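Local coordinates for virulent strain associated lipoprotein (PDB 6FZZ), which is an outer surface lipoprotein of a Lyme disease spirochaete whose Borrelia burgdorferi relative BBE31 binds glutathione and is important in colonising the mammalian host, at residues A[30-33]-A[34-38]. Sequence-based numbering, arbitrary orientation.
Sequences NTDR and KKYEK
Asn30 to Arg33 and Lys34 to Lys38 are successive turns of helix 15-41, joined by i to i+4 backbone hydrogen bonds from Lys34 N to Asn30 O, Lys35 N to Thr31 O, Glu37 N to Arg33 O and, weakly, Tyr36 N to Asp32 O. Arg33 and Glu37 form an i to i+4 salt bridge, with Arg33 NH1 3.1 Å from Glu37 OE2. The guanidinium and carboxylate planes stand almost perpendicular, 89° apart, and OE2 makes the contact. The arginine chain runs extended from CG to NE, with CG anti to the backbone N (chi1 -180°). This carries the guanidinium away from its own helix, where NE makes a salt bridge with Asp120 OD1 of helix 105-126.

The Tyr36 ring folds back over the preceding turn. Asp32 O sits above the centre of one ring face, 3.4 Å from its plane. The phenol end reaches the Asp32 side chain, with OH 3.9 Å from CB. The same hydroxyl is hydrogen-bonded to Lys155 NZ of helix 138-170.

The Lys34 chain crosses that of Asn30 at a slant, its aliphatic part close to the Asn30 carbonyl. Lys34 CG lies 3.6 Å from Asn30 O. The Asp32 and Lys35 side chains run next to each other in the same direction, yet Asp32 OD1 and Lys35 NZ stay 4.2 Å apart, too far for a salt bridge; any attraction is probably weak.

Held by Glu37 at NH1 and Asp120 at NE, the guanidinium probably has little freedom to rotate. Arg33 thus ties this helix, part of a predicted coiled coil, to helix 105-126, while buried Tyr36 links it to helix 138-170.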
ATOM      1  N   ASN A  30      -2.741   4.593  12.644  1.00 25.80           N
ATOM      2  CA  ASN A  30      -1.437   4.623  13.310  1.00 29.91           C
ATOM      3  C   ASN A  30      -1.055   3.290  13.958  1.00 30.19           C
ATOM      4  O   ASN A  30       0.099   2.786  13.801  1.00 29.34           O
ATOM      5  CB  ASN A  30      -1.308   5.784  14.289  1.00 31.97           C
ATOM      6  CG  ASN A  30       0.135   5.972  14.763  1.00 33.59           C
ATOM      7  OD1 ASN A  30       0.986   6.288  13.965  1.00 34.20           O
ATOM      8  ND2 ASN A  30       0.412   5.667  16.017  1.00 32.30           N
ATOM      9  N   THR A  31      -2.028   2.626  14.573  1.00 31.01           N
ATOM     10  CA  THR A  31      -1.787   1.245  15.047  1.00 34.35           C
ATOM     11  C   THR A  31      -1.429   0.260  13.949  1.00 32.94           C
ATOM     12  O   THR A  31      -0.476  -0.541  14.099  1.00 26.76           O
ATOM     13  CB  THR A  31      -3.020   0.684  15.825  1.00 35.07           C
ATOM     14  OG1 THR A  31      -3.119   1.462  16.969  1.00 35.30           O
ATOM     15  CG2 THR A  31      -2.819  -0.760  16.247  1.00 38.81           C
ATOM     16  N   ASP A  32      -2.174   0.287  12.845  1.00 28.81           N
ATOM     17  CA  ASP A  32      -1.785  -0.526  11.692  1.00 31.58           C
ATOM     18  C   ASP A  32      -0.374  -0.216  11.240  1.00 28.15           C
ATOM     19  O   ASP A  32       0.386  -1.148  11.041  1.00 36.10           O
ATOM     20  CB  ASP A  32      -2.733  -0.388  10.502  1.00 35.05           C
ATOM     21  CG  ASP A  32      -4.114  -0.965  10.801  1.00 40.08           C
ATOM     22  OD1 ASP A  32      -4.231  -1.812  11.711  1.00 44.06           O
ATOM     23  OD2 ASP A  32      -5.088  -0.563  10.140  1.00 50.07           O
ATOM     24  N   ARG A  33      -0.010   1.062  11.098  1.00 24.79           N
ATOM     25  CA  ARG A  33       1.351   1.393  10.680  1.00 26.32           C
ATOM     26  C   ARG A  33       2.380   0.717  11.574  1.00 29.51           C
ATOM     27  O   ARG A  33       3.433   0.263  11.087  1.00 27.25           O
ATOM     28  CB  ARG A  33       1.623   2.904  10.690  1.00 29.94           C
ATOM     29  CG  ARG A  33       3.033   3.171  10.241  1.00 34.44           C
ATOM     30  CD  ARG A  33       3.387   4.631  10.173  1.00 43.90           C
ATOM     31  NE  ARG A  33       4.514   4.938   9.255  1.00 41.66           N
ATOM     32  CZ  ARG A  33       5.683   5.520   9.588  1.00 48.09           C
ATOM     33  NH1 ARG A  33       5.996   5.769  10.866  1.00 50.84           N
ATOM     34  NH2 ARG A  33       6.564   5.879   8.624  1.00 33.83           N
ATOM     35  N   LYS A  34       2.113   0.661  12.878  1.00 26.98           N
ATOM     36  CA  LYS A  34       3.080   0.051  13.832  1.00 29.94           C
ATOM     37  C   LYS A  34       3.240  -1.465  13.582  1.00 27.95           C
ATOM     38  O   LYS A  34       4.336  -2.030  13.684  1.00 28.34           O
ATOM     39  CB  LYS A  34       2.695   0.339  15.300  1.00 31.16           C
ATOM     40  CG  LYS A  34       2.976   1.764  15.701  1.00 37.66           C
ATOM     41  CD  LYS A  34       2.259   2.136  16.994  1.00 48.44           C
ATOM     42  CE  LYS A  34       3.163   2.886  17.972  1.00 49.84           C
ATOM     43  NZ  LYS A  34       2.469   4.076  18.522  1.00 55.54           N
ATOM     44  N   LYS A  35       2.153  -2.096  13.189  1.00 26.20           N
ATOM     45  CA  LYS A  35       2.158  -3.453  12.704  1.00 27.81           C
ATOM     46  C   LYS A  35       3.163  -3.755  11.576  1.00 29.19           C
ATOM     47  O   LYS A  35       3.911  -4.740  11.579  1.00 26.39           O
ATOM     48  CB  LYS A  35       0.762  -3.813  12.258  1.00 33.94           C
ATOM     49  CG  LYS A  35       0.328  -5.230  12.583  1.00 44.52           C
ATOM     50  CD  LYS A  35      -1.195  -5.385  12.337  1.00 53.66           C
ATOM     51  CE  LYS A  35      -1.582  -5.205  10.867  1.00 54.63           C
ATOM     52  NZ  LYS A  35      -2.984  -5.658  10.588  1.00 63.96           N
ATOM     53  N   TYR A  36       3.148  -2.911  10.589  1.00 26.39           N
ATOM     54  CA  TYR A  36       4.089  -3.013   9.495  1.00 25.89           C
ATOM     55  C   TYR A  36       5.529  -2.777   9.896  1.00 24.28           C
ATOM     56  O   TYR A  36       6.372  -3.427   9.326  1.00 22.70           O
ATOM     57  CB  TYR A  36       3.669  -2.041   8.399  1.00 29.09           C
ATOM     58  CG  TYR A  36       2.197  -2.156   8.083  1.00 27.10           C
ATOM     59  CD1 TYR A  36       1.540  -3.386   8.169  1.00 31.40           C
ATOM     60  CD2 TYR A  36       1.452  -1.015   7.733  1.00 28.65           C
ATOM     61  CE1 TYR A  36       0.163  -3.462   7.926  1.00 34.17           C
ATOM     62  CE2 TYR A  36       0.105  -1.091   7.421  1.00 28.77           C
ATOM     63  CZ  TYR A  36      -0.549  -2.285   7.577  1.00 33.92           C
ATOM     64  OH  TYR A  36      -1.880  -2.341   7.286  1.00 35.70           O
ATOM     65  N   GLU A  37       5.785  -1.853  10.845  1.00 23.80           N
ATOM     66  CA  GLU A  37       7.150  -1.602  11.388  1.00 26.18           C
ATOM     67  C   GLU A  37       7.601  -2.845  12.079  1.00 28.19           C
ATOM     68  O   GLU A  37       8.730  -3.234  11.947  1.00 23.37           O
ATOM     69  CB  GLU A  37       7.231  -0.425  12.358  1.00 26.54           C
ATOM     70  CG  GLU A  37       7.084   0.939  11.714  1.00 34.12           C
ATOM     71  CD  GLU A  37       6.642   1.988  12.727  1.00 40.76           C
ATOM     72  OE1 GLU A  37       6.784   1.740  13.915  1.00 44.43           O
ATOM     73  OE2 GLU A  37       6.151   3.056  12.361  1.00 47.83           O
ATOM     74  N   LYS A  38       6.685  -3.497  12.782  1.00 27.78           N
ATOM     75  CA  LYS A  38       6.981  -4.746  13.471  1.00 28.40           C
ATOM     76  C   LYS A  38       7.275  -5.872  12.486  1.00 30.36           C
ATOM     77  O   LYS A  38       8.205  -6.631  12.735  1.00 31.49           O
ATOM     78  CB  LYS A  38       5.861  -5.086  14.494  1.00 33.50           C
ATOM     79  CG  LYS A  38       5.967  -6.483  15.091  1.00 43.26           C
ATOM     80  CD  LYS A  38       5.103  -6.641  16.348  1.00 50.89           C
ATOM     81  CE  LYS A  38       5.520  -7.875  17.152  1.00 50.42           C
ATOM     82  NZ  LYS A  38       4.545  -8.225  18.213  1.00 54.36           N
TER